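Local coordinates for purine-binding protein BAB2_0673 (Brucella melitensis biovar Abortus, PDB 3S99) that binds adenine and probably other purines such as guanine, and may serve an ABC-type system that takes these bases up, at residues 183-187 with 203-209; 133-139 with 165-170; 125-131 with 273-279. All coordinates share one frame; numbering follows the deposited sequence.

Contact 1: 183-187 with 203-209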
loop_
_atom_site.group_PDB
_atom_site.type_symbol
_atom_site.label_atom_id
_atom_site.label_comp_id
_atom_site.label_asym_id
_atom_site.label_seq_id
_atom_site.Cartn_x
_atom_site.Cartn_y
_atom_site.Cartn_z
ATOM N N VAL A 183 1.551 -18.812 -5.089
ATOM C CA VAL A 183 1.286 -17.622 -5.920
ATOM C C VAL A 183 2.079 -17.670 -7.221
ATOM O O VAL A 183 3.187 -18.210 -7.267
ATOM C CB VAL A 183 1.626 -16.303 -5.194
ATOM C CG1 VAL A 183 0.642 -16.079 -4.039
ATOM C CG2 VAL A 183 3.066 -16.321 -4.716
ATOM N N LYS A 184 1.481 -17.113 -8.277
ATOM C CA LYS A 184 2.169 -16.854 -9.540
ATOM C C LYS A 184 2.318 -15.343 -9.670
ATOM O O LYS A 184 1.329 -14.610 -9.654
ATOM C CB LYS A 184 1.376 -17.412 -10.719
ATOM C CG LYS A 184 1.234 -18.951 -10.740
ATOM C CD LYS A 184 1.002 -19.478 -12.172
ATOM C CE LYS A 184 1.003 -20.996 -12.255
ATOM N NZ LYS A 184 -0.332 -21.565 -11.930
ATOM N N VAL A 185 3.553 -14.865 -9.780
ATOM C CA VAL A 185 3.810 -13.437 -9.807
ATOM C C VAL A 185 4.142 -12.962 -11.197
ATOM O O VAL A 185 4.990 -13.556 -11.866
ATOM C CB VAL A 185 4.983 -13.061 -8.894
ATOM C CG1 VAL A 185 5.212 -11.553 -8.907
ATOM C CG2 VAL A 185 4.731 -13.568 -7.487
ATOM N N ILE A 186 3.487 -11.888 -11.624
ATOM C CA ILE A 186 3.887 -11.183 -12.845
ATOM C C ILE A 186 4.243 -9.754 -12.468
ATOM O O ILE A 186 3.471 -9.117 -11.757
ATOM C CB ILE A 186 2.769 -11.165 -13.907
ATOM C CG1 ILE A 186 2.547 -12.576 -14.453
ATOM C CG2 ILE A 186 3.154 -10.208 -15.077
ATOM C CD1 ILE A 186 1.556 -12.659 -15.646
ATOM N N TRP A 187 5.408 -9.268 -12.913
ATOM C CA TRP A 187 5.842 -7.891 -12.594
ATOM C C TRP A 187 5.422 -6.935 -13.699
ATOM O O TRP A 187 5.665 -7.195 -14.834
ATOM C CB TRP A 187 7.365 -7.832 -12.389
ATOM C CG TRP A 187 7.750 -8.510 -11.143
ATOM C CD1 TRP A 187 8.218 -9.771 -11.020
ATOM C CD2 TRP A 187 7.640 -7.985 -9.822
ATOM N NE1 TRP A 187 8.425 -10.077 -9.695
ATOM C CE2 TRP A 187 8.092 -8.986 -8.938
ATOM C CE3 TRP A 187 7.212 -6.756 -9.295
ATOM C CZ2 TRP A 187 8.113 -8.808 -7.539
ATOM C CZ3 TRP A 187 7.264 -6.563 -7.919
ATOM C CH2 TRP A 187 7.695 -7.597 -7.050
ATOM N N ALA A 203 -3.289 -12.867 -18.243
ATOM C CA ALA A 203 -2.306 -13.938 -18.305
ATOM C C ALA A 203 -2.398 -14.836 -17.065
ATOM O O ALA A 203 -2.306 -16.044 -17.184
ATOM C CB ALA A 203 -0.915 -13.378 -18.448
ATOM N N LEU A 204 -2.587 -14.261 -15.879
ATOM C CA LEU A 204 -2.662 -15.098 -14.656
ATOM C C LEU A 204 -3.926 -15.957 -14.624
ATOM O O LEU A 204 -3.867 -17.121 -14.257
ATOM C CB LEU A 204 -2.542 -14.242 -13.391
ATOM C CG LEU A 204 -1.176 -13.599 -13.211
ATOM C CD1 LEU A 204 -1.257 -12.469 -12.147
ATOM C CD2 LEU A 204 -0.157 -14.670 -12.842
ATOM N N ILE A 205 -5.065 -15.382 -15.002
ATOM C CA ILE A 205 -6.325 -16.130 -15.069
ATOM C C ILE A 205 -6.260 -17.190 -16.167
ATOM O O ILE A 205 -6.741 -18.298 -15.968
ATOM C CB ILE A 205 -7.547 -15.186 -15.277
ATOM C CG1 ILE A 205 -7.715 -14.259 -14.054
ATOM C CG2 ILE A 205 -8.814 -15.970 -15.458
ATOM C CD1 ILE A 205 -8.306 -12.893 -14.395
ATOM N N ASP A 206 -5.638 -16.873 -17.303
ATOM C CA ASP A 206 -5.480 -17.874 -18.380
ATOM C C ASP A 206 -4.600 -19.023 -17.911
ATOM O O ASP A 206 -4.781 -20.136 -18.363
ATOM C CB ASP A 206 -4.886 -17.282 -19.662
ATOM C CG ASP A 206 -5.825 -16.298 -20.359
ATOM O OD1 ASP A 206 -7.029 -16.231 -20.027
ATOM O OD2 ASP A 206 -5.341 -15.584 -21.256
ATOM N N GLN A 207 -3.654 -18.739 -17.009
ATOM C CA GLN A 207 -2.769 -19.769 -16.466
ATOM C C GLN A 207 -3.394 -20.554 -15.291
ATOM O O GLN A 207 -2.720 -21.389 -14.692
ATOM C CB GLN A 207 -1.438 -19.156 -16.008
ATOM C CG GLN A 207 -0.539 -18.625 -17.132
ATOM C CD GLN A 207 0.577 -17.750 -16.598
ATOM O OE1 GLN A 207 1.200 -18.079 -15.593
ATOM N NE2 GLN A 207 0.825 -16.617 -17.259
ATOM N N GLY A 208 -4.648 -20.252 -14.931
ATOM C CA GLY A 208 -5.432 -21.090 -14.008
ATOM C C GLY A 208 -5.559 -20.635 -12.557
ATOM O O GLY A 208 -6.064 -21.406 -11.734
ATOM N N VAL A 209 -5.093 -19.427 -12.214
ATOM C CA VAL A 209 -5.231 -18.953 -10.822
ATOM C C VAL A 209 -6.703 -18.701 -10.548
ATOM O O VAL A 209 -7.440 -18.378 -11.459
ATOM C CB VAL A 209 -4.423 -17.665 -10.494
ATOM C CG1 VAL A 209 -2.939 -17.819 -10.910
ATOM C CG2 VAL A 209 -5.073 -16.414 -11.099
#

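Contact 2: 133-139 with 165-170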
loop_
_atom_site.group_PDB
_atom_site.type_symbol
_atom_site.label_atom_id
_atom_site.label_comp_id
_atom_site.label_asym_id
_atom_site.label_seq_id
_atom_site.Cartn_x
_atom_site.Cartn_y
_atom_site.Cartn_z
ATOM N N TYR A 133 1.374 -4.584 4.777
ATOM C CA TYR A 133 1.533 -6.040 4.882
ATOM C C TYR A 133 0.636 -6.651 5.975
ATOM O O TYR A 133 0.404 -7.867 5.977
ATOM C CB TYR A 133 3.014 -6.401 5.113
ATOM C CG TYR A 133 3.512 -6.022 6.497
ATOM C CD1 TYR A 133 4.261 -4.883 6.706
ATOM C CD2 TYR A 133 3.188 -6.799 7.607
ATOM C CE1 TYR A 133 4.693 -4.531 7.995
ATOM C CE2 TYR A 133 3.604 -6.448 8.884
ATOM C CZ TYR A 133 4.364 -5.318 9.057
ATOM O OH TYR A 133 4.736 -4.995 10.329
ATOM N N GLU A 134 0.109 -5.834 6.882
ATOM C CA GLU A 134 -0.831 -6.328 7.865
ATOM C C GLU A 134 -2.132 -6.734 7.188
ATOM O O GLU A 134 -2.653 -7.806 7.460
ATOM C CB GLU A 134 -1.075 -5.308 8.974
ATOM C CG GLU A 134 0.116 -5.125 9.909
ATOM C CD GLU A 134 -0.142 -4.122 11.052
ATOM O OE1 GLU A 134 -1.059 -3.310 10.924
ATOM O OE2 GLU A 134 0.584 -4.145 12.077
ATOM N N GLY A 135 -2.600 -5.915 6.236
ATOM C CA GLY A 135 -3.762 -6.234 5.415
ATOM C C GLY A 135 -3.505 -7.413 4.512
ATOM O O GLY A 135 -4.393 -8.211 4.265
ATOM N N ARG A 136 -2.288 -7.536 4.007
ATOM C CA ARG A 136 -1.959 -8.650 3.146
ATOM C C ARG A 136 -2.141 -9.987 3.875
ATOM O O ARG A 136 -2.517 -10.989 3.263
ATOM C CB ARG A 136 -0.514 -8.549 2.692
ATOM C CG ARG A 136 -0.235 -7.358 1.787
ATOM C CD ARG A 136 -0.757 -7.605 0.409
ATOM N NE ARG A 136 -0.437 -6.471 -0.461
ATOM C CZ ARG A 136 -0.893 -6.296 -1.685
ATOM N NH1 ARG A 136 -1.734 -7.148 -2.236
ATOM N NH2 ARG A 136 -0.498 -5.227 -2.364
ATOM N N TYR A 137 -1.848 -10.010 5.170
ATOM C CA TYR A 137 -1.925 -11.247 5.922
ATOM C C TYR A 137 -3.352 -11.729 5.976
ATOM O O TYR A 137 -3.626 -12.886 5.671
ATOM C CB TYR A 137 -1.341 -11.074 7.318
ATOM C CG TYR A 137 -1.220 -12.357 8.081
ATOM C CD1 TYR A 137 -2.247 -12.774 8.925
ATOM C CD2 TYR A 137 -0.074 -13.152 7.982
ATOM C CE1 TYR A 137 -2.143 -13.925 9.640
ATOM C CE2 TYR A 137 0.050 -14.295 8.718
ATOM C CZ TYR A 137 -0.985 -14.682 9.528
ATOM O OH TYR A 137 -0.890 -15.829 10.237
ATOM N N VAL A 138 -4.267 -10.828 6.319
ATOM C CA VAL A 138 -5.669 -11.103 6.293
ATOM C C VAL A 138 -6.143 -11.597 4.928
ATOM O O VAL A 138 -6.880 -12.566 4.834
ATOM C CB VAL A 138 -6.506 -9.850 6.652
ATOM C CG1 VAL A 138 -7.940 -10.241 6.785
ATOM C CG2 VAL A 138 -5.995 -9.189 7.927
ATOM N N GLN A 139 -5.695 -10.937 3.844
ATOM C CA GLN A 139 -6.087 -11.391 2.523
ATOM C C GLN A 139 -5.569 -12.794 2.232
ATOM O O GLN A 139 -6.207 -13.553 1.506
ATOM C CB GLN A 139 -5.641 -10.363 1.435
ATOM C CG GLN A 139 -6.318 -9.022 1.651
ATOM C CD GLN A 139 -6.105 -7.947 0.597
ATOM O OE1 GLN A 139 -6.937 -7.050 0.498
ATOM N NE2 GLN A 139 -4.991 -7.993 -0.152
ATOM N N GLN A 165 7.693 -7.372 1.147
ATOM C CA GLN A 165 6.931 -7.546 2.377
ATOM C C GLN A 165 5.504 -8.055 2.121
ATOM O O GLN A 165 5.035 -8.958 2.793
ATOM C CB GLN A 165 6.805 -6.232 3.135
ATOM C CG GLN A 165 8.101 -5.619 3.722
ATOM C CD GLN A 165 7.817 -4.169 4.162
ATOM O OE1 GLN A 165 6.657 -3.835 4.440
ATOM N NE2 GLN A 165 8.847 -3.310 4.178
ATOM N N GLY A 166 4.820 -7.439 1.164
ATOM C CA GLY A 166 3.414 -7.723 0.895
ATOM C C GLY A 166 3.189 -9.113 0.344
ATOM O O GLY A 166 2.266 -9.817 0.765
ATOM N N ILE A 167 4.065 -9.522 -0.564
ATOM C CA ILE A 167 4.032 -10.862 -1.115
ATOM C C ILE A 167 4.282 -11.873 0.014
ATOM O O ILE A 167 3.540 -12.863 0.161
ATOM C CB ILE A 167 5.072 -11.022 -2.241
ATOM C CG1 ILE A 167 4.692 -10.158 -3.453
ATOM C CG2 ILE A 167 5.215 -12.496 -2.652
ATOM C CD1 ILE A 167 5.813 -10.043 -4.564
ATOM N N ASN A 168 5.307 -11.613 0.818
ATOM C CA ASN A 168 5.673 -12.527 1.899
ATOM C C ASN A 168 4.584 -12.639 2.928
ATOM O O ASN A 168 4.253 -13.751 3.345
ATOM C CB ASN A 168 6.966 -12.111 2.564
ATOM C CG ASN A 168 8.182 -12.457 1.738
ATOM O OD1 ASN A 168 8.164 -13.418 0.978
ATOM N ND2 ASN A 168 9.257 -11.671 1.897
ATOM N N SER A 169 4.025 -11.505 3.346
ATOM C CA SER A 169 2.934 -11.524 4.303
ATOM C C SER A 169 1.692 -12.254 3.811
ATOM O O SER A 169 1.072 -13.021 4.558
ATOM C CB SER A 169 2.558 -10.115 4.709
ATOM O OG SER A 169 1.631 -10.175 5.756
ATOM N N PHE A 170 1.317 -12.002 2.561
ATOM C CA PHE A 170 0.209 -12.695 1.923
ATOM C C PHE A 170 0.378 -14.222 1.943
ATOM O O PHE A 170 -0.538 -14.965 2.324
ATOM C CB PHE A 170 0.043 -12.163 0.496
ATOM C CG PHE A 170 -1.072 -12.809 -0.275
ATOM C CD1 PHE A 170 -2.388 -12.468 -0.038
ATOM C CD2 PHE A 170 -0.791 -13.728 -1.283
ATOM C CE1 PHE A 170 -3.414 -13.057 -0.764
ATOM C CE2 PHE A 170 -1.830 -14.331 -2.005
ATOM C CZ PHE A 170 -3.121 -13.985 -1.759
#

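Contact 3: 125-131 with 273-279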
loop_
_atom_site.group_PDB
_atom_site.type_symbol
_atom_site.label_atom_id
_atom_site.label_comp_id
_atom_site.label_asym_id
_atom_site.label_seq_id
_atom_site.Cartn_x
_atom_site.Cartn_y
_atom_site.Cartn_z
ATOM N N MET A 125 11.352 17.732 6.768
ATOM C CA MET A 125 10.789 16.605 5.994
ATOM C C MET A 125 10.457 15.437 6.945
ATOM O O MET A 125 11.340 14.950 7.630
ATOM C CB MET A 125 11.804 16.086 4.971
ATOM C CG MET A 125 11.281 14.988 4.055
ATOM S SD MET A 125 12.626 14.318 3.055
ATOM C CE MET A 125 11.843 12.807 2.464
ATOM N N SER A 126 9.196 15.013 6.925
ATOM C CA SER A 126 8.696 13.854 7.608
ATOM C C SER A 126 8.481 12.730 6.602
ATOM O O SER A 126 8.383 12.952 5.386
ATOM C CB SER A 126 7.376 14.179 8.334
ATOM O OG SER A 126 7.595 15.064 9.413
ATOM N N ALA A 127 8.400 11.524 7.134
ATOM C CA ALA A 127 8.203 10.316 6.371
ATOM C C ALA A 127 7.067 9.576 7.008
ATOM O O ALA A 127 7.089 9.242 8.201
ATOM C CB ALA A 127 9.482 9.414 6.366
ATOM N N TYR A 128 6.093 9.235 6.195
ATOM C CA TYR A 128 4.947 8.546 6.695
ATOM C C TYR A 128 4.720 7.266 5.925
ATOM O O TYR A 128 4.458 7.271 4.716
ATOM C CB TYR A 128 3.744 9.495 6.753
ATOM C CG TYR A 128 3.194 9.994 5.398
ATOM C CD1 TYR A 128 3.778 11.061 4.734
ATOM C CD2 TYR A 128 2.087 9.388 4.809
ATOM C CE1 TYR A 128 3.271 11.512 3.519
ATOM C CE2 TYR A 128 1.588 9.820 3.606
ATOM C CZ TYR A 128 2.174 10.903 2.967
ATOM O OH TYR A 128 1.666 11.358 1.773
ATOM N N ASN A 129 4.851 6.152 6.650
ATOM C CA ASN A 129 4.747 4.817 6.089
ATOM C C ASN A 129 3.606 4.027 6.754
ATOM O O ASN A 129 3.275 4.273 7.911
ATOM C CB ASN A 129 6.120 4.113 6.262
ATOM C CG ASN A 129 6.274 2.899 5.362
ATOM O OD1 ASN A 129 5.424 2.666 4.509
ATOM N ND2 ASN A 129 7.379 2.131 5.532
ATOM N N ALA A 130 2.978 3.116 6.004
ATOM C CA ALA A 130 1.882 2.290 6.510
ATOM C C ALA A 130 2.295 0.847 6.444
ATOM O O ALA A 130 2.907 0.434 5.462
ATOM C CB ALA A 130 0.603 2.483 5.688
ATOM N N ARG A 131 1.936 0.069 7.466
ATOM C CA ARG A 131 2.194 -1.366 7.450
ATOM C C ARG A 131 1.158 -2.094 6.576
ATOM O O ARG A 131 0.338 -2.873 7.096
ATOM C CB ARG A 131 2.138 -1.935 8.865
ATOM C CG ARG A 131 3.152 -1.329 9.810
ATOM C CD ARG A 131 3.210 -2.073 11.145
ATOM N NE ARG A 131 4.115 -1.393 12.064
ATOM C CZ ARG A 131 5.427 -1.593 12.159
ATOM N NH1 ARG A 131 6.034 -2.510 11.429
ATOM N NH2 ARG A 131 6.154 -0.863 13.011
ATOM N N SER A 273 9.569 17.478 12.348
ATOM C CA SER A 273 9.986 16.314 11.561
ATOM C C SER A 273 9.854 15.030 12.367
ATOM O O SER A 273 10.189 14.997 13.555
ATOM C CB SER A 273 11.450 16.500 11.126
ATOM O OG SER A 273 12.007 15.344 10.534
ATOM N N GLN A 274 9.332 13.991 11.711
ATOM C CA GLN A 274 9.112 12.688 12.304
ATOM C C GLN A 274 9.104 11.634 11.204
ATOM O O GLN A 274 8.717 11.900 10.037
ATOM C CB GLN A 274 7.757 12.639 13.056
ATOM C CG GLN A 274 6.524 12.752 12.117
ATOM C CD GLN A 274 5.226 12.824 12.884
ATOM O OE1 GLN A 274 5.220 13.174 14.045
ATOM N NE2 GLN A 274 4.126 12.551 12.222
ATOM N N ASN A 275 9.529 10.442 11.579
ATOM C CA ASN A 275 9.476 9.236 10.758
ATOM C C ASN A 275 8.552 8.240 11.489
ATOM O O ASN A 275 8.807 7.844 12.652
ATOM C CB ASN A 275 10.915 8.698 10.593
ATOM C CG ASN A 275 10.983 7.285 10.044
ATOM O OD1 ASN A 275 10.091 6.453 10.257
ATOM N ND2 ASN A 275 12.083 6.991 9.358
ATOM N N ILE A 276 7.493 7.830 10.814
ATOM C CA ILE A 276 6.502 6.938 11.419
ATOM C C ILE A 276 6.174 5.769 10.496
ATOM O O ILE A 276 6.176 5.888 9.257
ATOM C CB ILE A 276 5.193 7.725 11.827
ATOM C CG1 ILE A 276 4.526 8.415 10.625
ATOM C CG2 ILE A 276 5.509 8.776 12.862
ATOM C CD1 ILE A 276 3.360 7.676 10.074
ATOM N N TRP A 277 5.898 4.628 11.104
ATOM C CA TRP A 277 5.442 3.486 10.365
ATOM C C TRP A 277 4.316 2.906 11.155
ATOM O O TRP A 277 4.522 2.321 12.237
ATOM C CB TRP A 277 6.571 2.475 10.152
ATOM C CG TRP A 277 6.264 1.432 9.106
ATOM C CD1 TRP A 277 5.231 1.430 8.216
ATOM C CD2 TRP A 277 7.044 0.274 8.816
ATOM N NE1 TRP A 277 5.312 0.332 7.385
ATOM C CE2 TRP A 277 6.421 -0.394 7.730
ATOM C CE3 TRP A 277 8.210 -0.269 9.365
ATOM C CZ2 TRP A 277 6.926 -1.581 7.179
ATOM C CZ3 TRP A 277 8.731 -1.469 8.791
ATOM C CH2 TRP A 277 8.056 -2.114 7.727
ATOM N N TRP A 278 3.099 3.120 10.658
ATOM C CA TRP A 278 1.926 2.740 11.425
ATOM C C TRP A 278 1.071 1.742 10.648
ATOM O O TRP A 278 1.136 1.679 9.419
ATOM C CB TRP A 278 1.087 3.970 11.748
ATOM C CG TRP A 278 1.701 4.957 12.681
ATOM C CD1 TRP A 278 2.771 4.764 13.533
ATOM C CD2 TRP A 278 1.259 6.298 12.898
ATOM N NE1 TRP A 278 3.034 5.919 14.230
ATOM C CE2 TRP A 278 2.107 6.868 13.885
ATOM C CE3 TRP A 278 0.227 7.075 12.361
ATOM C CZ2 TRP A 278 1.967 8.196 14.322
ATOM C CZ3 TRP A 278 0.069 8.395 12.817
ATOM C CH2 TRP A 278 0.947 8.943 13.770
ATOM N N GLY A 279 0.241 0.991 11.384
ATOM C CA GLY A 279 -0.574 -0.062 10.799
ATOM C C GLY A 279 -2.002 -0.003 11.269
ATOM O O GLY A 279 -2.590 1.087 11.412
HETATM O O HOH W 1 3.622 0.558 14.173
#

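Contact 1: 183-187 with 203-209
The Q207 amide is the flat group that meets strand 182-187 across this contact. Its OE1 lies 3.7 Å from K184 CD. Its NE2 is turned to the neighbouring side chain of the strand and lies 4.3 Å from I186 CD1. The indole of W187 faces the other side of the strand. One of its faces carries V185 CG1 near the rim, and its NE1 is hydrogen-bonded to D352. K184 and I186 point to the helix instead. I186 has CG1 anti to the carbonyl carbon (chi1 -69°), which sends CD1 into the notch between A203 and L204. There CD1 lies 3.8 Å from A203 CB and equally near L204 CG. The I186 and L204 side chains run past each other in opposite directions, and L204 CD2 ends 3.5 Å from the backbone O of K184. This is one half of a beta-alpha-beta crossover in a Rossmann-like lobe. Strand 182-187 is the edge of its sheet, and helix 194-206 passes over strand 151-156 on its way to strand 211-214. L204 therefore also touches I155 and I212, while V209 reaches I151. K184 runs outward over the end of the helix. Its CG is 4.3 Å from V209 CG1, and its chain bends only at the last torsion (chi4 84°). The helix stops there in a Schellman motif. G208 has positive phi, and its N bonds to I205 O at 3.0 Å, with a weaker bond from V209 N to L204 O. The carbonyl of G208 accepts from K149 NZ.

Contact 2: 133-139 with 165-170
One side-chain hydrogen bond joins the two helices: S169 OG donates to Y133 O at 2.6 Å. S169 OG stands anti to its own backbone nitrogen (chi1 -172°), which turns the hydroxyl to helix 132-146. The donor is tilted from the carbonyl plane. Y133 O also accepts the helical bond from Y137 N, and the two donors come from opposite faces of that plane. Two bonds thus grip a buried oxygen. A weaker polar contact lies beside it, where the CA hydrogen of F170, the residue after S169, points at R136 O. The CA to O distance is 3.5 Å.

Van der Waals packing fills the rest. Y133 CB meets S169 CB at 3.8 Å, and the Y133 ring has S169 OG at its edge. Q165 OE1 lies 3.5 Å from Y133 CD1, with amide and ring planes nearly perpendicular. Y137 CB rests against S169 OG. F170 has R136 O at its ring edge and brings CE1 to 3.6 Å from Q139 O. R136 CB lies 3.6 Å from G166 O. Its chain then bends at chi2 (-76°), keeping CG and CD beside the side-chain-free surface of G166. The axes of the segments 133-139 and 165-170 approach to 7.6 Å and cross at -32°.

Polar ends bond to other parts of the chain: R136 NH2 to Q214 O, Q165 NE2 to L340 O and Y133 OH to R131 NH1. Both helices cover the same strands: R136 touches Y154 and Q235, F170 touches A152 and F233. The two helices precede and follow strand 151-156 in the chain and pack side by side on one face of its sheet, as in a Rossmann-like lobe of a type I periplasmic binding protein, with the R136 side chain about 7 Å from bound adenine.

Contact 3: 125-131 with 273-279
R131 and W277 stack where two neighbouring parallel strands, 125-130 and 275-278, end in the sheet of one lobe. Both segments lead on from here into the other lobe, consistent with the hinge crossovers of a type I periplasmic binding protein. R131 can be followed outward. CB lies 3.8 Å from G279 CA. CG, anti to the carbonyl carbon (chi1 -60°), sits over the five-membered ring of W277 in a CH-pi contact, 3.8 Å from its centroid. From CG to NE the chain is extended. NE gives a hydrogen bond to a water, which donates in turn to W277 O at 2.8 Å. CZ lies over the six-membered ring, 4.5 Å from its centroid, as a cation-pi pair with planes at 24°. NH1 is nearest W277 CE3. NH2 ends in a salt bridge with D337, outside the two segments. The stack, the water and D337 together fix how the guanidinium is turned.

The N129 amide covers the opposite face of the indole, almost parallel to it, with ND2 3.5 Å from W277 CE2. The backbones bond as parallel strands do. A127 N donates to Q274 O, I276 N to A127 O, N129 N to I276 O and W278 N to N129 O. R131 N continues the series to W278 O at 2.7 Å. On the other face of the sheet, Y128 CB touches I276 CD1, which itself lies over the centre of the W278 ring. W277 NE1 donates to A130 O at 3.1 Å, with the oxygen in the indole plane but NE1 well above the carbonyl plane.

Overall arrangement
From the N terminus, strand 125-130 opens the loop that contact 3 will close. Helix 132-146 follows at once, and contact 2 closes its own loop when helix 161-175 packs on it. Strand 182-187 comes next, and contact 1 closes with helix 194-206. Contacts 2 and 1 lie in series, and both nest inside the loop closed by contact 3; none cross. Contacts 1 and 2 belong to one lobe and touch through V183 with F170 and W187 with I167. Contact 3 lies in the other lobe's sheet and meets contact 2 where W277 touches Q165 and Y133. Contacts 1 and 3 do not touch, their nearest atoms about 15 Å apart.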